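Microcin B17-processing protein McbD (Escherichia coli str. K-12 substr. MG1655, PDB 6GRH) is needed to process the inactive microcin B17 precursor McbA into the active peptide and belongs to the YcaO cyclodehydratase family. Local coordinates at residues G56-F65 / D147-G155; I68-M79 / I103-V111. The protein carries 1 engineered substitution. All coordinates share one frame; numbering follows the deposited sequence. Where two conformers were deposited one is given.

Contact 1 of 2, residues G56-F65 / D147-G155; sequences GEYFERRHFF and DTCGCSFHG. With GOL (glycerol), chain S; EDO (1,2-ethanediol), chain Q.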
loop_
_atom_site.group_PDB
_atom_site.type_symbol
_atom_site.label_atom_id
_atom_site.label_comp_id
_atom_site.label_asym_id
_atom_site.label_seq_id
_atom_site.Cartn_x
_atom_site.Cartn_y
_atom_site.Cartn_z
ATOM N N GLY E 56 12.117 27.061 14.140
ATOM C CA GLY E 56 12.982 28.162 14.572
ATOM C C GLY E 56 12.478 28.927 15.772
ATOM O O GLY E 56 13.239 29.218 16.686
ATOM N N GLU E 57 11.182 29.209 15.809
ATOM C CA GLU E 57 10.546 29.852 16.954
ATOM C C GLU E 57 10.685 28.986 18.218
ATOM O O GLU E 57 11.000 29.499 19.300
ATOM C CB GLU E 57 9.065 30.108 16.631
ATOM C CG GLU E 57 8.237 30.817 17.703
ATOM C CD GLU E 57 8.647 32.260 17.907
ATOM O OE1 GLU E 57 8.872 32.955 16.905
ATOM O OE2 GLU E 57 8.765 32.672 19.081
ATOM N N TYR E 58 10.478 27.681 18.061
ATOM C CA TYR E 58 10.661 26.752 19.150
ATOM C C TYR E 58 12.115 26.748 19.656
ATOM O O TYR E 58 12.333 26.856 20.860
ATOM C CB TYR E 58 10.262 25.317 18.731
ATOM C CG TYR E 58 10.597 24.336 19.805
ATOM C CD1 TYR E 58 9.828 24.273 20.939
ATOM C CD2 TYR E 58 11.699 23.502 19.706
ATOM C CE1 TYR E 58 10.124 23.390 21.964
ATOM C CE2 TYR E 58 12.012 22.612 20.743
ATOM C CZ TYR E 58 11.228 22.576 21.860
ATOM O OH TYR E 58 11.500 21.702 22.867
ATOM N N PHE E 59 13.086 26.589 18.758
ATOM C CA PHE E 59 14.491 26.578 19.169
ATOM C C PHE E 59 14.857 27.897 19.876
ATOM O O PHE E 59 15.539 27.880 20.905
ATOM C CB PHE E 59 15.440 26.389 17.996
ATOM C CG PHE E 59 15.826 24.966 17.722
ATOM C CD1 PHE E 59 16.998 24.440 18.270
ATOM C CD2 PHE E 59 15.088 24.172 16.844
ATOM C CE1 PHE E 59 17.394 23.128 17.996
ATOM C CE2 PHE E 59 15.477 22.855 16.553
ATOM C CZ PHE E 59 16.640 22.335 17.116
ATOM N N GLU E 60 14.395 29.013 19.314
ATOM C CA GLU E 60 14.673 30.338 19.881
ATOM C C GLU E 60 14.136 30.470 21.311
ATOM O O GLU E 60 14.870 30.786 22.220
ATOM C CB GLU E 60 14.040 31.438 19.028
ATOM C CG GLU E 60 14.301 32.834 19.560
ATOM C CD GLU E 60 13.290 33.854 19.058
ATOM O OE1 GLU E 60 13.062 33.870 17.838
ATOM O OE2 GLU E 60 12.744 34.631 19.890
ATOM N N ARG E 61 12.843 30.250 21.469
ATOM C CA ARG E 61 12.186 30.395 22.759
ATOM C C ARG E 61 12.673 29.407 23.792
ATOM O O ARG E 61 12.848 29.772 24.966
ATOM C CB ARG E 61 10.666 30.331 22.597
ATOM C CG ARG E 61 10.180 31.490 21.730
ATOM C CD ARG E 61 8.992 32.227 22.306
ATOM N NE ARG E 61 7.844 31.356 22.250
ATOM C CZ ARG E 61 6.821 31.464 21.409
ATOM N NH1 ARG E 61 6.731 32.446 20.509
ATOM N NH2 ARG E 61 5.844 30.584 21.506
ATOM N N ARG E 62 12.934 28.176 23.373
ATOM C CA ARG E 62 13.505 27.206 24.289
ATOM C C ARG E 62 14.875 27.656 24.799
ATOM O O ARG E 62 15.186 27.516 25.991
ATOM C CB ARG E 62 13.603 25.817 23.665
ATOM C CG ARG E 62 14.105 24.780 24.660
ATOM C CD ARG E 62 14.139 23.392 24.037
ATOM N NE ARG E 62 15.091 23.274 22.920
ATOM C CZ ARG E 62 15.456 22.116 22.361
ATOM N NH1 ARG E 62 14.969 20.933 22.771
ATOM N NH2 ARG E 62 16.337 22.122 21.408
ATOM N N HIS E 63 15.684 28.213 23.911
ATOM C CA HIS E 63 16.999 28.672 24.316
ATOM C C HIS E 63 16.952 29.779 25.407
ATOM O O HIS E 63 17.576 29.661 26.474
ATOM C CB HIS E 63 17.778 29.192 23.117
ATOM C CG HIS E 63 19.153 29.653 23.473
ATOM N ND1 HIS E 63 20.192 28.776 23.706
ATOM C CD2 HIS E 63 19.660 30.899 23.628
ATOM C CE1 HIS E 63 21.288 29.469 23.971
ATOM N NE2 HIS E 63 20.994 30.759 23.929
ATOM N N PHE E 64 16.217 30.842 25.102
ATOM C CA PHE E 64 16.162 32.035 25.961
ATOM C C PHE E 64 15.362 31.795 27.239
ATOM O O PHE E 64 15.758 32.287 28.303
ATOM C CB PHE E 64 15.671 33.253 25.173
ATOM C CG PHE E 64 16.661 33.720 24.156
ATOM C CD1 PHE E 64 17.779 34.451 24.556
ATOM C CD2 PHE E 64 16.512 33.427 22.805
ATOM C CE1 PHE E 64 18.711 34.885 23.623
ATOM C CE2 PHE E 64 17.448 33.855 21.876
ATOM C CZ PHE E 64 18.553 34.573 22.290
ATOM N N PHE E 65 14.305 30.990 27.161
ATOM C CA PHE E 65 13.481 30.655 28.351
ATOM C C PHE E 65 14.031 29.532 29.232
ATOM O O PHE E 65 13.849 29.550 30.459
ATOM C CB PHE E 65 12.035 30.302 27.943
ATOM C CG PHE E 65 11.165 31.492 27.668
ATOM C CD1 PHE E 65 11.220 32.161 26.446
ATOM C CD2 PHE E 65 10.280 31.944 28.636
ATOM C CE1 PHE E 65 10.417 33.256 26.204
ATOM C CE2 PHE E 65 9.487 33.064 28.405
ATOM C CZ PHE E 65 9.556 33.716 27.199
ATOM N N ASP E 147 12.227 40.415 28.246
ATOM C CA ASP E 147 11.454 39.876 27.124
ATOM C C ASP E 147 12.368 39.472 25.987
ATOM O O ASP E 147 13.593 39.573 26.118
ATOM C CB ASP E 147 10.342 40.848 26.685
ATOM C CG ASP E 147 10.859 42.105 25.974
ATOM O OD1 ASP E 147 11.992 42.124 25.433
ATOM O OD2 ASP E 147 10.083 43.083 25.978
ATOM N N THR E 148 11.780 39.022 24.875
ATOM C CA THR E 148 12.535 38.436 23.785
ATOM C C THR E 148 12.830 39.394 22.619
ATOM O O THR E 148 13.129 38.920 21.524
ATOM C CB THR E 148 11.779 37.219 23.194
ATOM O OG1 THR E 148 10.502 37.652 22.699
ATOM C CG2 THR E 148 11.592 36.148 24.208
ATOM N N CYS E 149 12.751 40.708 22.832
ATOM C CA CYS E 149 13.081 41.680 21.763
ATOM C C CYS E 149 14.481 41.463 21.227
ATOM O O CYS E 149 15.426 41.296 21.994
ATOM C CB CYS E 149 13.002 43.123 22.249
ATOM S SG CYS E 149 11.310 43.630 22.567
ATOM N N GLY E 150 14.586 41.440 19.902
ATOM C CA GLY E 150 15.847 41.254 19.226
ATOM C C GLY E 150 16.378 39.832 19.154
ATOM O O GLY E 150 17.484 39.639 18.675
ATOM N N CYS E 151 15.611 38.855 19.621
ATOM C CA CYS E 151 16.045 37.450 19.654
ATOM C C CYS E 151 15.777 36.791 18.313
ATOM O O CYS E 151 14.757 37.073 17.674
ATOM C CB CYS E 151 15.297 36.667 20.718
ATOM S SG CYS E 151 15.748 37.082 22.426
ATOM N N SER E 152 16.696 35.925 17.888
ATOM C CA SER E 152 16.542 35.189 16.633
ATOM C C SER E 152 17.280 33.859 16.675
ATOM O O SER E 152 18.177 33.652 17.501
ATOM C CB SER E 152 17.028 36.026 15.443
ATOM O OG SER E 152 16.369 35.633 14.254
ATOM N N PHE E 153 16.851 32.961 15.788
ATOM C CA PHE E 153 17.452 31.643 15.610
ATOM C C PHE E 153 17.594 31.394 14.123
ATOM O O PHE E 153 16.647 31.636 13.367
ATOM C CB PHE E 153 16.570 30.564 16.230
ATOM C CG PHE E 153 17.000 29.168 15.900
ATOM C CD1 PHE E 153 17.981 28.534 16.648
ATOM C CD2 PHE E 153 16.442 28.487 14.821
ATOM C CE1 PHE E 153 18.374 27.250 16.352
ATOM C CE2 PHE E 153 16.837 27.192 14.516
ATOM C CZ PHE E 153 17.793 26.562 15.290
ATOM N N HIS E 154 18.753 30.916 13.684
ATOM C CA HIS E 154 18.885 30.494 12.292
ATOM C C HIS E 154 20.036 29.535 12.082
ATOM O O HIS E 154 20.841 29.350 12.972
ATOM C CB HIS E 154 19.082 31.728 11.396
ATOM C CG HIS E 154 18.388 31.605 10.072
ATOM N ND1 HIS E 154 18.962 30.975 8.984
ATOM C CD2 HIS E 154 17.139 31.972 9.686
ATOM C CE1 HIS E 154 18.105 30.978 7.978
ATOM N NE2 HIS E 154 16.994 31.581 8.375
ATOM N N GLY E 155 20.105 28.927 10.891
ATOM C CA GLY E 155 21.213 28.060 10.491
ATOM C C GLY E 155 22.525 28.719 10.108
ATOM O O GLY E 155 23.534 28.033 9.937
HETATM C C1 GOL S . 12.989 32.289 14.859
HETATM O O1 GOL S . 13.898 33.224 15.436
HETATM C C2 GOL S . 12.088 32.980 13.841
HETATM O O2 GOL S . 12.888 33.630 12.847
HETATM C C3 GOL S . 11.190 31.948 13.163
HETATM O O3 GOL S . 9.841 32.430 13.112
HETATM C C1 EDO Q . 26.837 26.161 9.236
HETATM O O1 EDO Q . 25.589 25.963 9.909
HETATM C C2 EDO Q . 27.694 27.136 10.039
HETATM O O2 EDO Q . 26.893 28.135 10.683
#

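Contact 2 of 2, residues I68-M79 / I103-V111; sequences IVTGGQKTLYEM and IITHKFKTV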
loop_
_atom_site.group_PDB
_atom_site.type_symbol
_atom_site.label_atom_id
_atom_site.label_comp_id
_atom_site.label_asym_id
_atom_site.label_seq_id
_atom_site.Cartn_x
_atom_site.Cartn_y
_atom_site.Cartn_z
ATOM N N ILE E 68 19.736 28.866 29.098
ATOM C CA ILE E 68 20.933 29.692 29.235
ATOM C C ILE E 68 21.700 29.286 30.499
ATOM O O ILE E 68 21.102 29.180 31.572
ATOM C CB ILE E 68 20.636 31.206 29.357
ATOM C CG1 ILE E 68 19.669 31.718 28.273
ATOM C CG2 ILE E 68 21.946 32.011 29.350
ATOM C CD1 ILE E 68 20.297 32.106 26.960
ATOM N N VAL E 69 23.014 29.081 30.357
ATOM C CA VAL E 69 23.929 28.980 31.502
ATOM C C VAL E 69 24.963 30.087 31.346
ATOM O O VAL E 69 25.550 30.248 30.275
ATOM C CB VAL E 69 24.598 27.590 31.622
ATOM C CG1 VAL E 69 25.624 27.559 32.765
ATOM C CG2 VAL E 69 23.528 26.509 31.847
ATOM N N THR E 70 25.165 30.858 32.414
ATOM C CA THR E 70 26.059 32.031 32.375
ATOM C C THR E 70 27.513 31.640 32.502
ATOM O O THR E 70 27.840 30.581 33.005
ATOM C CB THR E 70 25.726 33.031 33.481
ATOM O OG1 THR E 70 25.864 32.403 34.763
ATOM C CG2 THR E 70 24.293 33.501 33.310
ATOM N N GLY E 71 28.393 32.516 32.045
ATOM C CA GLY E 71 29.790 32.157 31.889
ATOM C C GLY E 71 30.703 32.703 32.954
ATOM O O GLY E 71 31.920 32.706 32.753
ATOM N N GLY E 72 30.145 33.154 34.080
ATOM C CA GLY E 72 30.936 33.807 35.114
ATOM C C GLY E 72 30.206 34.984 35.732
ATOM O O GLY E 72 28.995 35.176 35.526
ATOM N N GLN E 73 30.961 35.775 36.480
ATOM C CA GLN E 73 30.411 36.856 37.268
ATOM C C GLN E 73 31.447 37.984 37.300
ATOM O O GLN E 73 32.574 37.758 37.710
ATOM C CB GLN E 73 30.096 36.348 38.676
ATOM C CG GLN E 73 28.874 36.988 39.289
ATOM C CD GLN E 73 28.509 36.381 40.619
ATOM O OE1 GLN E 73 27.948 35.295 40.675
ATOM N NE2 GLN E 73 28.799 37.085 41.690
ATOM N N LYS E 74 31.054 39.172 36.842
ATOM C CA LYS E 74 31.948 40.319 36.722
ATOM C C LYS E 74 31.145 41.598 36.892
ATOM O O LYS E 74 29.928 41.604 36.693
ATOM C CB LYS E 74 32.611 40.359 35.341
ATOM C CG LYS E 74 33.408 39.123 34.948
ATOM C CD LYS E 74 34.261 39.414 33.722
ATOM C CE LYS E 74 34.935 38.161 33.199
ATOM N NZ LYS E 74 35.407 38.344 31.797
ATOM N N THR E 75 31.837 42.683 37.242
ATOM C CA THR E 75 31.238 44.019 37.253
ATOM C C THR E 75 31.135 44.495 35.810
ATOM O O THR E 75 31.789 43.945 34.909
ATOM C CB THR E 75 32.095 45.065 38.012
ATOM O OG1 THR E 75 33.278 45.357 37.250
ATOM C CG2 THR E 75 32.472 44.587 39.404
ATOM N N LEU E 76 30.343 45.537 35.594
ATOM C CA LEU E 76 30.173 46.087 34.264
ATOM C C LEU E 76 31.524 46.504 33.654
ATOM O O LEU E 76 31.812 46.152 32.508
ATOM C CB LEU E 76 29.175 47.248 34.274
ATOM C CG LEU E 76 27.714 46.928 34.601
ATOM C CD1 LEU E 76 26.871 48.196 34.603
ATOM C CD2 LEU E 76 27.102 45.908 33.636
ATOM N N TYR E 77 32.368 47.187 34.434
ATOM C CA TYR E 77 33.667 47.680 33.932
ATOM C C TYR E 77 34.757 46.615 33.792
ATOM O O TYR E 77 35.764 46.868 33.143
ATOM C CB TYR E 77 34.185 48.858 34.785
ATOM C CG TYR E 77 33.482 50.170 34.510
ATOM C CD1 TYR E 77 32.241 50.446 35.083
ATOM C CD2 TYR E 77 34.064 51.143 33.681
ATOM C CE1 TYR E 77 31.586 51.636 34.834
ATOM C CE2 TYR E 77 33.415 52.342 33.424
ATOM C CZ TYR E 77 32.176 52.585 34.011
ATOM O OH TYR E 77 31.515 53.770 33.779
ATOM N N GLU E 78 34.583 45.451 34.410
ATOM C CA GLU E 78 35.449 44.277 34.136
ATOM C C GLU E 78 35.040 43.558 32.841
ATOM O O GLU E 78 35.867 42.947 32.153
ATOM C CB GLU E 78 35.397 43.288 35.303
ATOM C CG GLU E 78 36.167 43.772 36.531
ATOM C CD GLU E 78 35.600 43.269 37.842
ATOM O OE1 GLU E 78 34.829 42.275 37.860
ATOM O OE2 GLU E 78 35.925 43.896 38.875
ATOM N N MET E 79 33.762 43.690 32.507
ATOM C CA MET E 79 33.061 42.852 31.540
ATOM C C MET E 79 33.156 43.372 30.102
ATOM O O MET E 79 33.016 42.595 29.157
ATOM C CB MET E 79 31.599 42.814 32.013
ATOM C CG MET E 79 30.623 41.918 31.345
ATOM S SD MET E 79 28.926 42.354 31.790
ATOM C CE MET E 79 28.955 42.092 33.555
ATOM N N ILE E 103 25.232 49.828 41.388
ATOM C CA ILE E 103 25.275 49.271 40.029
ATOM C C ILE E 103 26.706 48.970 39.583
ATOM O O ILE E 103 26.942 47.897 39.025
ATOM C CB ILE E 103 24.577 50.183 38.995
ATOM C CG1 ILE E 103 23.073 50.228 39.268
ATOM C CG2 ILE E 103 24.838 49.690 37.568
ATOM C CD1 ILE E 103 22.360 51.397 38.639
ATOM N N ILE E 104 27.656 49.886 39.810
ATOM C CA ILE E 104 29.008 49.628 39.298
ATOM C C ILE E 104 29.821 48.629 40.119
ATOM O O ILE E 104 30.801 48.096 39.598
ATOM C CB ILE E 104 29.828 50.901 38.955
ATOM C CG1 ILE E 104 30.263 51.689 40.196
ATOM C CG2 ILE E 104 29.063 51.767 37.949
ATOM C CD1 ILE E 104 31.186 52.849 39.866
ATOM N N THR E 105 29.420 48.340 41.362
ATOM C CA THR E 105 30.147 47.359 42.181
ATOM C C THR E 105 29.512 45.971 42.171
ATOM O O THR E 105 30.138 45.015 42.620
ATOM C CB THR E 105 30.338 47.814 43.644
ATOM O OG1 THR E 105 29.067 47.940 44.287
ATOM C CG2 THR E 105 31.077 49.153 43.714
ATOM N N HIS E 106 28.286 45.848 41.670
ATOM C CA HIS E 106 27.620 44.553 41.648
ATOM C C HIS E 106 28.280 43.626 40.604
ATOM O O HIS E 106 28.607 44.052 39.489
ATOM C CB HIS E 106 26.126 44.712 41.353
ATOM C CG HIS E 106 25.364 43.424 41.419
ATOM N ND1 HIS E 106 25.116 42.772 42.610
ATOM C CD2 HIS E 106 24.821 42.656 40.446
ATOM C CE1 HIS E 106 24.440 41.663 42.364
ATOM N NE2 HIS E 106 24.246 41.569 41.059
ATOM N N LYS E 107 28.472 42.368 40.990
ATOM C CA LYS E 107 29.015 41.349 40.109
ATOM C C LYS E 107 27.861 40.667 39.357
ATOM O O LYS E 107 27.185 39.803 39.910
ATOM C CB LYS E 107 29.847 40.332 40.899
ATOM C CG LYS E 107 31.132 40.897 41.485
ATOM C CD LYS E 107 32.104 39.804 41.941
ATOM C CE LYS E 107 33.547 40.308 42.049
ATOM N NZ LYS E 107 34.109 40.786 40.740
ATOM N N PHE E 108 27.637 41.085 38.108
ATOM C CA PHE E 108 26.591 40.499 37.249
ATOM C C PHE E 108 27.014 39.174 36.630
ATOM O O PHE E 108 28.159 38.994 36.215
ATOM C CB PHE E 108 26.234 41.445 36.101
ATOM C CG PHE E 108 25.486 42.661 36.530
ATOM C CD1 PHE E 108 26.159 43.826 36.878
ATOM C CD2 PHE E 108 24.102 42.640 36.598
ATOM C CE1 PHE E 108 25.460 44.953 37.266
ATOM C CE2 PHE E 108 23.394 43.768 36.996
ATOM C CZ PHE E 108 24.075 44.927 37.331
ATOM N N LYS E 109 26.062 38.256 36.530
ATOM C CA LYS E 109 26.258 37.055 35.727
ATOM C C LYS E 109 26.461 37.525 34.272
ATOM O O LYS E 109 25.844 38.493 33.843
ATOM C CB LYS E 109 25.063 36.122 35.844
ATOM C CG LYS E 109 24.759 35.600 37.252
ATOM C CD LYS E 109 25.855 34.674 37.745
ATOM C CE LYS E 109 25.491 33.999 39.056
ATOM N NZ LYS E 109 24.653 32.784 38.852
ATOM N N THR E 110 27.371 36.879 33.561
ATOM C CA THR E 110 27.789 37.291 32.230
ATOM C C THR E 110 27.367 36.305 31.142
ATOM O O THR E 110 27.198 35.107 31.380
ATOM C CB THR E 110 29.319 37.391 32.159
ATOM O OG1 THR E 110 29.890 36.149 32.583
ATOM C CG2 THR E 110 29.834 38.506 33.040
ATOM N N VAL E 111 27.185 36.842 29.946
ATOM C CA VAL E 111 27.104 36.060 28.721
ATOM C C VAL E 111 27.971 36.700 27.658
ATOM O O VAL E 111 28.213 37.914 27.684
ATOM C CB VAL E 111 25.670 35.928 28.160
ATOM C CG1 VAL E 111 24.829 35.083 29.094
ATOM C CG2 VAL E 111 25.013 37.281 27.915
HETATM O O HOH W 1 28.978 46.268 37.847
#

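Contact 1 of 2, residues G56-F65 / D147-G155
Phe153 and Phe59 lie with their rings nearly parallel, planes at 14°, but the offset between them leaves little ring-over-ring overlap. Over the centre of the Phe153 face sits a methylene instead: Phe59 CB stands 3.4 Å from the Phe153 centroid, 10° off the ring normal, a CH-pi contact, while Phe153 CZ reaches over one face of Phe59. Gly56 CA approaches Phe153 CD2 to 3.5 Å. The Phe64 ring is covered on both faces, by Cys151 SG, 3.6 Å from the centroid and almost on the normal, and by His63 CD2 opposite; Ser152 O lies at its edge. Cys151 carries SG anti to its carbonyl carbon (chi1 -71°), which sets the sulfur over the ring. Farther along, Phe65 CE1 meets Thr148 CG2 at 3.7 Å, the two side chains crossing at about a right angle.

Segment 56-65 of helix 47-66 rests on strand 151-154, the two short axes 7.3 Å apart at closest, and the strand itself pairs with 350-358, whose Tyr354 also packs on Phe59. No direct hydrogen bond joins the two segments. Glycerol, probably from the crystallisation liquor, bridges them: its O1 donates to Glu60 OE1 at 2.6 Å and accepts from Phe153 N at 3.0 Å. The chemistry is therefore that of aromatic and sulfur packing, with a polar margin at Glu60 where a small hydroxyl compound can bind both helix and strand.

Contact 2 of 2, residues I68-M79 / I103-V111
Leu76 and Phe108 pack obliquely, Leu76 CD2 lying 4.0 Å from Phe108 CD1, and Met79 brings its methyl CE to 3.8 Å from Phe108 CB. The bend of Met79 at chi3 (-62°) also lays CE against Thr110 CG2. His106 CD2 covers one face of the Phe108 ring over its centre, and Phe92 and Phe142 add further aromatic contacts. Beside Gln73, which forms an antiparallel non-hydrogen-bonded pair with Lys109, the outer methylenes of that lysine pass obliquely, CE 3.2 Å from Gln73 OE1; Lys107 crosses Gln73 at about a right angle. The next pair, Lys74 with Phe108, is hydrogen-bonded: Lys74 N reaches Phe108 O at 3.0 Å, and the return bond is weak.

Thr75 and Glu78 form a capping box at the start of helix 76-79: Glu78 N donates to Thr75 OG1, and Glu78 OE1 takes the Thr75 N-H at 174° from above the carboxylate plane. OE1 also makes a salt bridge, 3.3 Å long, with Lys107 NZ. A water accepts from Leu76 N at 2.7 Å. One carboxylate oxygen thus serves both the helix start and a lysine of the other segment; the nearby positive charge would, if anything, favour the ionised form of this exposed glutamate.

Overall arrangement
Contact 1 lies about 11 Å from the centre of the chain and contact 2 about 26 Å, measured between centres. Both are partly buried, but contact 2 has six exposed residues among the twenty that touch, and contact 1 none among its nine. Both reach the same antiparallel sheet, contact 1 by laying helix 47-66 on strand 151-154, contact 2 by pairing strand 73-74 with 108-115. No direct hydrogen bond crosses contact 1, whereas contact 2 has backbone pairing and a salt bridge across it. The two touch by packing, His63 NE2 to Ile68 CD1 3.4 Å, just beyond the helix, and McbB chains reach both.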